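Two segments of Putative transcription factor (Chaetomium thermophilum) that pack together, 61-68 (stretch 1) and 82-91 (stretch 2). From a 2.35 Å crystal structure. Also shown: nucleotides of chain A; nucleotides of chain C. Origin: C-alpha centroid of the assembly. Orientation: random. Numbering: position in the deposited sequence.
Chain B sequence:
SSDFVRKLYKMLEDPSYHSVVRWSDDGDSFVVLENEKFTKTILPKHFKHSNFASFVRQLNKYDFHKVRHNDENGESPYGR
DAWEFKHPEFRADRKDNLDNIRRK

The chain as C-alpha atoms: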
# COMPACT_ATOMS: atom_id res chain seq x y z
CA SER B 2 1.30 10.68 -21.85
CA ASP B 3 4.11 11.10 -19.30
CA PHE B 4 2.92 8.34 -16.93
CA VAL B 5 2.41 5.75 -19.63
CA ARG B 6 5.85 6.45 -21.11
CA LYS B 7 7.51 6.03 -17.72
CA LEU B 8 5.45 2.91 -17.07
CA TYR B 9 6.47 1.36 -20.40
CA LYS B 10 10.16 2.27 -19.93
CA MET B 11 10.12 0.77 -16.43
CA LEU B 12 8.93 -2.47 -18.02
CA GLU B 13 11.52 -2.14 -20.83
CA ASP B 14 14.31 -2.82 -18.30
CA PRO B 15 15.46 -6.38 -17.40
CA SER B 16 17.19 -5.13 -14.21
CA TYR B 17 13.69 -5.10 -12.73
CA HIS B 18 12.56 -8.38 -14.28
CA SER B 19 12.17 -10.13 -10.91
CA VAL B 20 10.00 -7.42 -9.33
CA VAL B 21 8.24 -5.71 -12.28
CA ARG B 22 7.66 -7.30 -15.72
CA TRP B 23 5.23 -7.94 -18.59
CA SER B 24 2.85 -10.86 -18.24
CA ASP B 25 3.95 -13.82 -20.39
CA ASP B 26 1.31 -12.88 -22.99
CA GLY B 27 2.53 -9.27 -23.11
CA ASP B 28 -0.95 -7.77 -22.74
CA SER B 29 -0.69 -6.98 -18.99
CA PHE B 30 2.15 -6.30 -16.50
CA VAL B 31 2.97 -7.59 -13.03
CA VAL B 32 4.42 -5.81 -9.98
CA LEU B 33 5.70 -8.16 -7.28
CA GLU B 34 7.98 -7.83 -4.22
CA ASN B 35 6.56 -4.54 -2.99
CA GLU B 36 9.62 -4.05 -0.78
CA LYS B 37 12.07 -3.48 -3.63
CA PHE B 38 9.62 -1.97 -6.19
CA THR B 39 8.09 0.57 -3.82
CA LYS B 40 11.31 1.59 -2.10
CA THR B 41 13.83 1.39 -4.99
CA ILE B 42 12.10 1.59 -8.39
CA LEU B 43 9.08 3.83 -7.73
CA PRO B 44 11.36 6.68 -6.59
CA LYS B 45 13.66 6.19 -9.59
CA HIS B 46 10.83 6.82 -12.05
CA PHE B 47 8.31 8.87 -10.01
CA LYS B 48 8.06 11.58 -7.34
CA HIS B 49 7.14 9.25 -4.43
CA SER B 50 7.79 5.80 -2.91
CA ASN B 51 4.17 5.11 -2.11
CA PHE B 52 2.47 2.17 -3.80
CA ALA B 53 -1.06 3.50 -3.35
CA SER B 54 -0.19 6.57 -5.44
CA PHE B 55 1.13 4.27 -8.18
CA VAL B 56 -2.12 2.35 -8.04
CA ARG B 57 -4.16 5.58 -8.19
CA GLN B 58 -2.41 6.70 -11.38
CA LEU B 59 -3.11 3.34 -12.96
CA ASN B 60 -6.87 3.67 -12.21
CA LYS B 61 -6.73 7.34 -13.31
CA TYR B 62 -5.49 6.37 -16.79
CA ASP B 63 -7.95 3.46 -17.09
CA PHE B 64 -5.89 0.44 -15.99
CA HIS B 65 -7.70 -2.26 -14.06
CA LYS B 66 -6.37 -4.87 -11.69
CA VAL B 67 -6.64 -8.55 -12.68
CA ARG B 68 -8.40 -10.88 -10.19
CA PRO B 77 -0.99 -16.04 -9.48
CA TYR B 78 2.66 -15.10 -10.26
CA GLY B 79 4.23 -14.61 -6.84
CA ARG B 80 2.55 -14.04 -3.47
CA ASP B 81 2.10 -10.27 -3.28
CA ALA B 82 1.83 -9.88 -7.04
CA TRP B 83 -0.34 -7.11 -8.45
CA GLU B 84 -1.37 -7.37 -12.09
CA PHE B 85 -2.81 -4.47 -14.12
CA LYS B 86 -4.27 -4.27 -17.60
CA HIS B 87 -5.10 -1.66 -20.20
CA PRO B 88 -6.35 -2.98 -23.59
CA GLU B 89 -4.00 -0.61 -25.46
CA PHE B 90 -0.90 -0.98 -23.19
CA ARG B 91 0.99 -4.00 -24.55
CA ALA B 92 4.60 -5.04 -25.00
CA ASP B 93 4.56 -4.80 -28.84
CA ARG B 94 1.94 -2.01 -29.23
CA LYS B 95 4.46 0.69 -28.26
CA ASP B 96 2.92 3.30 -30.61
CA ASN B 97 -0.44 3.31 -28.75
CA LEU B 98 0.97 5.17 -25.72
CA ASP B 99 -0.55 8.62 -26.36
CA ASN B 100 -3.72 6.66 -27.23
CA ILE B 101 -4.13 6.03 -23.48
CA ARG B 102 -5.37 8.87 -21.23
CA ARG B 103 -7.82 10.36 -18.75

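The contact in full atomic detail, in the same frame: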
# COMPACT_ATOMS: atom_id res chain seq x y z
N LYS B 61 -6.46 6.02 -12.73
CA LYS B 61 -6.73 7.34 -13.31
C LYS B 61 -6.64 7.30 -14.82
O LYS B 61 -7.41 7.95 -15.50
CB LYS B 61 -5.75 8.38 -12.76
CG LYS B 61 -6.33 9.77 -12.58
CD LYS B 61 -5.33 10.70 -11.89
CE LYS B 61 -5.98 12.01 -11.43
NZ LYS B 61 -4.99 13.12 -11.24
N TYR B 62 -5.68 6.54 -15.35
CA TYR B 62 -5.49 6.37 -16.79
C TYR B 62 -6.14 5.08 -17.34
O TYR B 62 -5.78 4.60 -18.42
CB TYR B 62 -4.00 6.35 -17.12
CG TYR B 62 -3.34 7.70 -17.12
CD1 TYR B 62 -2.98 8.32 -18.30
CD2 TYR B 62 -3.06 8.35 -15.93
CE1 TYR B 62 -2.36 9.56 -18.30
CE2 TYR B 62 -2.43 9.58 -15.93
CZ TYR B 62 -2.09 10.17 -17.11
OH TYR B 62 -1.47 11.40 -17.09
N ASP B 63 -7.07 4.52 -16.59
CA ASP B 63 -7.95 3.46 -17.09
C ASP B 63 -7.30 2.06 -17.13
O ASP B 63 -7.73 1.20 -17.92
CB ASP B 63 -8.54 3.87 -18.45
CG ASP B 63 -9.90 3.23 -18.73
OD1 ASP B 63 -10.72 3.12 -17.79
OD2 ASP B 63 -10.15 2.87 -19.90
N PHE B 64 -6.31 1.81 -16.28
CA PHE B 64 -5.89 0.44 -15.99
C PHE B 64 -6.82 -0.18 -14.95
O PHE B 64 -7.39 0.52 -14.11
CB PHE B 64 -4.47 0.36 -15.43
CG PHE B 64 -3.41 0.66 -16.43
CD1 PHE B 64 -3.10 1.95 -16.76
CD2 PHE B 64 -2.69 -0.36 -17.02
CE1 PHE B 64 -2.11 2.24 -17.68
CE2 PHE B 64 -1.70 -0.10 -17.94
CZ PHE B 64 -1.41 1.20 -18.27
N HIS B 65 -6.93 -1.50 -15.01
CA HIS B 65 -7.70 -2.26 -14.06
C HIS B 65 -6.80 -3.33 -13.51
O HIS B 65 -5.86 -3.75 -14.17
CB HIS B 65 -8.92 -2.86 -14.75
CG HIS B 65 -9.92 -1.83 -15.17
ND1 HIS B 65 -11.06 -1.55 -14.44
CD2 HIS B 65 -9.93 -0.97 -16.21
CE1 HIS B 65 -11.74 -0.58 -15.03
NE2 HIS B 65 -11.07 -0.21 -16.11
N LYS B 66 -7.08 -3.75 -12.29
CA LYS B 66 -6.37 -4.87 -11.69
C LYS B 66 -7.01 -6.18 -12.13
O LYS B 66 -8.22 -6.25 -12.33
CB LYS B 66 -6.40 -4.76 -10.16
CG LYS B 66 -5.39 -5.67 -9.49
CD LYS B 66 -5.35 -5.43 -8.00
CE LYS B 66 -4.56 -6.52 -7.30
NZ LYS B 66 -4.61 -6.35 -5.81
N VAL B 67 -6.18 -7.22 -12.28
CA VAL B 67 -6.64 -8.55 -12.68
C VAL B 67 -6.85 -9.44 -11.45
O VAL B 67 -5.97 -9.55 -10.60
CB VAL B 67 -5.59 -9.22 -13.58
CG1 VAL B 67 -6.05 -10.61 -14.00
CG2 VAL B 67 -5.30 -8.33 -14.78
N ARG B 68 -8.01 -10.09 -11.38
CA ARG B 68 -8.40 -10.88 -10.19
C ARG B 68 -8.10 -12.38 -10.34
O ARG B 68 -8.06 -12.92 -11.45
CB ARG B 68 -9.89 -10.66 -9.86
CG ARG B 68 -10.32 -9.20 -9.83
CD ARG B 68 -11.41 -8.93 -8.81
NE ARG B 68 -12.12 -7.67 -9.05
CZ ARG B 68 -13.04 -7.14 -8.23
NH1 ARG B 68 -13.37 -7.74 -7.09
NH2 ARG B 68 -13.62 -5.99 -8.56
N ALA B 82 1.72 -10.31 -5.66
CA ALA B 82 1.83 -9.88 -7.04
C ALA B 82 0.56 -9.14 -7.44
O ALA B 82 -0.55 -9.65 -7.26
CB ALA B 82 2.05 -11.08 -7.95
N TRP B 83 0.74 -7.94 -7.98
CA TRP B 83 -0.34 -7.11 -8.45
C TRP B 83 -0.26 -7.07 -9.96
O TRP B 83 0.79 -6.74 -10.50
CB TRP B 83 -0.17 -5.69 -7.90
CG TRP B 83 -0.39 -5.60 -6.43
CD1 TRP B 83 0.31 -6.24 -5.45
CD2 TRP B 83 -1.38 -4.82 -5.77
NE1 TRP B 83 -0.20 -5.91 -4.22
CE2 TRP B 83 -1.23 -5.03 -4.39
CE3 TRP B 83 -2.39 -3.95 -6.21
CZ2 TRP B 83 -2.04 -4.40 -3.44
CZ3 TRP B 83 -3.20 -3.33 -5.28
CH2 TRP B 83 -3.03 -3.56 -3.91
N GLU B 84 -1.35 -7.39 -10.64
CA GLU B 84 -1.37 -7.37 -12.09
C GLU B 84 -2.37 -6.35 -12.60
O GLU B 84 -3.51 -6.34 -12.15
CB GLU B 84 -1.74 -8.75 -12.63
CG GLU B 84 -1.54 -8.87 -14.13
CD GLU B 84 -1.89 -10.24 -14.67
OE1 GLU B 84 -2.36 -11.09 -13.88
OE2 GLU B 84 -1.71 -10.46 -15.88
N PHE B 85 -1.94 -5.49 -13.53
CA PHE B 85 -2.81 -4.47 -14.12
C PHE B 85 -2.87 -4.56 -15.63
O PHE B 85 -1.91 -4.99 -16.27
CB PHE B 85 -2.34 -3.08 -13.73
CG PHE B 85 -2.46 -2.81 -12.27
CD1 PHE B 85 -1.42 -3.16 -11.41
CD2 PHE B 85 -3.60 -2.22 -11.76
CE1 PHE B 85 -1.53 -2.93 -10.06
CE2 PHE B 85 -3.70 -1.98 -10.40
CZ PHE B 85 -2.66 -2.34 -9.55
N LYS B 86 -4.00 -4.11 -16.18
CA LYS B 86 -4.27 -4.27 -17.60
C LYS B 86 -4.99 -3.06 -18.20
O LYS B 86 -5.99 -2.57 -17.68
CB LYS B 86 -5.11 -5.52 -17.82
CG LYS B 86 -5.04 -6.09 -19.23
CD LYS B 86 -5.86 -7.37 -19.33
CE LYS B 86 -5.23 -8.42 -20.24
NZ LYS B 86 -5.53 -9.81 -19.79
N HIS B 87 -4.43 -2.58 -19.30
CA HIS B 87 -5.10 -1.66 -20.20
C HIS B 87 -5.11 -2.36 -21.56
O HIS B 87 -4.10 -2.95 -21.95
CB HIS B 87 -4.34 -0.35 -20.26
CG HIS B 87 -5.15 0.81 -20.76
ND1 HIS B 87 -5.67 0.86 -22.04
CD2 HIS B 87 -5.50 1.97 -20.17
CE1 HIS B 87 -6.31 1.99 -22.21
NE2 HIS B 87 -6.22 2.69 -21.09
N PRO B 88 -6.25 -2.33 -22.28
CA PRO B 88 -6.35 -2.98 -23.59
C PRO B 88 -5.31 -2.51 -24.62
O PRO B 88 -4.91 -3.29 -25.48
CB PRO B 88 -7.76 -2.61 -24.06
CG PRO B 88 -8.53 -2.36 -22.81
CD PRO B 88 -7.55 -1.77 -21.85
N GLU B 89 -4.90 -1.25 -24.51
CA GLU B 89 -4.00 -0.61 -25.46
C GLU B 89 -2.54 -0.49 -24.98
O GLU B 89 -1.69 0.01 -25.72
CB GLU B 89 -4.54 0.79 -25.77
CG GLU B 89 -6.01 0.80 -26.22
CD GLU B 89 -6.19 0.38 -27.67
OE1 GLU B 89 -5.89 1.21 -28.56
OE2 GLU B 89 -6.64 -0.76 -27.92
N PHE B 90 -2.27 -0.93 -23.76
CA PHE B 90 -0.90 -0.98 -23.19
C PHE B 90 -0.41 -2.41 -23.32
O PHE B 90 -0.80 -3.27 -22.54
CB PHE B 90 -0.92 -0.54 -21.72
CG PHE B 90 0.44 -0.41 -21.08
CD1 PHE B 90 1.26 0.68 -21.36
CD2 PHE B 90 0.88 -1.33 -20.14
CE1 PHE B 90 2.50 0.82 -20.75
CE2 PHE B 90 2.12 -1.19 -19.53
CZ PHE B 90 2.93 -0.12 -19.83
N ARG B 91 0.42 -2.66 -24.33
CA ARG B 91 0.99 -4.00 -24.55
C ARG B 91 2.44 -3.89 -24.93
O ARG B 91 2.91 -2.84 -25.36
CB ARG B 91 0.26 -4.72 -25.67
CG ARG B 91 -1.24 -4.59 -25.65
CD ARG B 91 -1.86 -5.70 -26.46
NE ARG B 91 -3.24 -5.41 -26.83
CZ ARG B 91 -4.12 -6.32 -27.26
NH1 ARG B 91 -3.77 -7.60 -27.36
NH2 ARG B 91 -5.35 -5.94 -27.57
P DC A 5 -8.30 -6.26 -5.40
OP1 DC A 5 -8.03 -7.43 -6.28
OP2 DC A 5 -7.19 -5.64 -4.59
O5' DC A 5 -8.94 -5.10 -6.28
C5' DC A 5 -10.08 -5.36 -7.11
C4' DC A 5 -10.77 -4.06 -7.45
O4' DC A 5 -11.20 -3.42 -6.23
C3' DC A 5 -9.91 -3.03 -8.19
O3' DC A 5 -10.49 -2.85 -9.49
C2' DC A 5 -9.97 -1.78 -7.32
C1' DC A 5 -11.18 -2.03 -6.44
N1 DC A 5 -11.15 -1.38 -5.12
C2 DC A 5 -12.22 -0.57 -4.75
O2 DC A 5 -13.14 -0.40 -5.56
N3 DC A 5 -12.21 0.04 -3.54
C4 DC A 5 -11.19 -0.16 -2.71
N4 DC A 5 -11.22 0.45 -1.51
C5 DC A 5 -10.08 -1.00 -3.05
C6 DC A 5 -10.11 -1.59 -4.25
P DT A 6 -9.87 -1.81 -10.53
OP1 DT A 6 -10.36 -2.21 -11.88
OP2 DT A 6 -8.42 -1.67 -10.29
O5' DT A 6 -10.59 -0.45 -10.14
C5' DT A 6 -12.02 -0.38 -10.18
C4' DT A 6 -12.47 0.98 -9.73
O4' DT A 6 -12.18 1.11 -8.32
C3' DT A 6 -11.78 2.16 -10.42
O3' DT A 6 -12.75 2.92 -11.15
C2' DT A 6 -11.15 2.95 -9.28
C1' DT A 6 -11.92 2.47 -8.07
N1 DT A 6 -11.19 2.54 -6.80
C2 DT A 6 -11.73 3.28 -5.77
O2 DT A 6 -12.79 3.88 -5.87
N3 DT A 6 -10.99 3.29 -4.62
C4 DT A 6 -9.78 2.65 -4.40
O4 DT A 6 -9.23 2.75 -3.31
C5 DT A 6 -9.27 1.89 -5.52
C7 DT A 6 -7.97 1.16 -5.37
C6 DT A 6 -9.99 1.87 -6.64
P DG C 2 0.29 13.08 -14.94
OP1 DG C 2 1.41 12.45 -15.69
OP2 DG C 2 -1.05 12.45 -14.90
O5' DG C 2 0.79 13.28 -13.44
C5' DG C 2 2.07 13.88 -13.17
C4' DG C 2 2.38 13.87 -11.69
O4' DG C 2 1.53 14.81 -10.99
C3' DG C 2 2.19 12.53 -10.99
O3' DG C 2 3.25 12.44 -10.02
C2' DG C 2 0.81 12.66 -10.37
C1' DG C 2 0.78 14.13 -9.99
N9 DG C 2 -0.54 14.77 -9.93
C8 DG C 2 -1.53 14.70 -10.87
N7 DG C 2 -2.58 15.42 -10.57
C5 DG C 2 -2.24 16.01 -9.36
C6 DG C 2 -2.98 16.90 -8.53
O6 DG C 2 -4.12 17.37 -8.72
N1 DG C 2 -2.28 17.25 -7.39
C2 DG C 2 -1.02 16.80 -7.07
N2 DG C 2 -0.50 17.25 -5.92
N3 DG C 2 -0.31 15.98 -7.84
C4 DG C 2 -0.98 15.63 -8.95

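The two stretches run antiparallel and bury 670 Å² between them. Stretch 1 leaves a helix at Tyr62 and joins the strand of stretch 2 through His65 and Lys66.

Along stretch 2, Ala82 makes no contact. Trp83 offers a ring face to Lys66. The Lys66 side chain is fully extended, and Lys66 NZ lies 3.4 Å from the centroid of the Trp83 six-membered ring, a cation-pi contact. Lys66 NZ also donates a hydrogen bond to OP2 of DC5, 2.9 Å away, so one charge serves both the indole and the DNA backbone.

Glu84 bonds through its backbone. Val67 N donates to Glu84 O at 2.8 Å, and Lys66 CA also approaches Glu84 O, at 3.2 Å. The side chains touch more loosely, with Val67 CG1 3.7 Å from Glu84 OE1.

Phe85 pairs with Lys66 at a non-hydrogen-bonded position. Both side chains lie on the same face of the sheet, and the aliphatic part of Lys66 covers one face of the Phe85 ring.

Lys86 pairs with His65 through two hydrogen bonds: Lys86 N to His65 O at 2.8 Å, and His65 N to Lys86 O at 3.0 Å. Their side chains share the other face of the sheet. There His65 ND1 donates to OP1 of DT6 at 2.7 Å. The backbone Lys66 N donates to OP2 of DT6 at 3.2 Å.

His87 points toward stretch 1. His87 CB sits over the Phe64 ring, 3.7 Å from the centroid, and the imidazole turns an edge to that ring. His87 CD2 lies 3.2 Å from Tyr62 O.

A type I turn runs from His87 to Phe90, closed by Phe90 N to His87 O at 3.3 Å. It brings Phe90 back toward stretch 1, where the edge of Phe64 meets the Phe90 face. Phe64 thus packs against both ends of the turn.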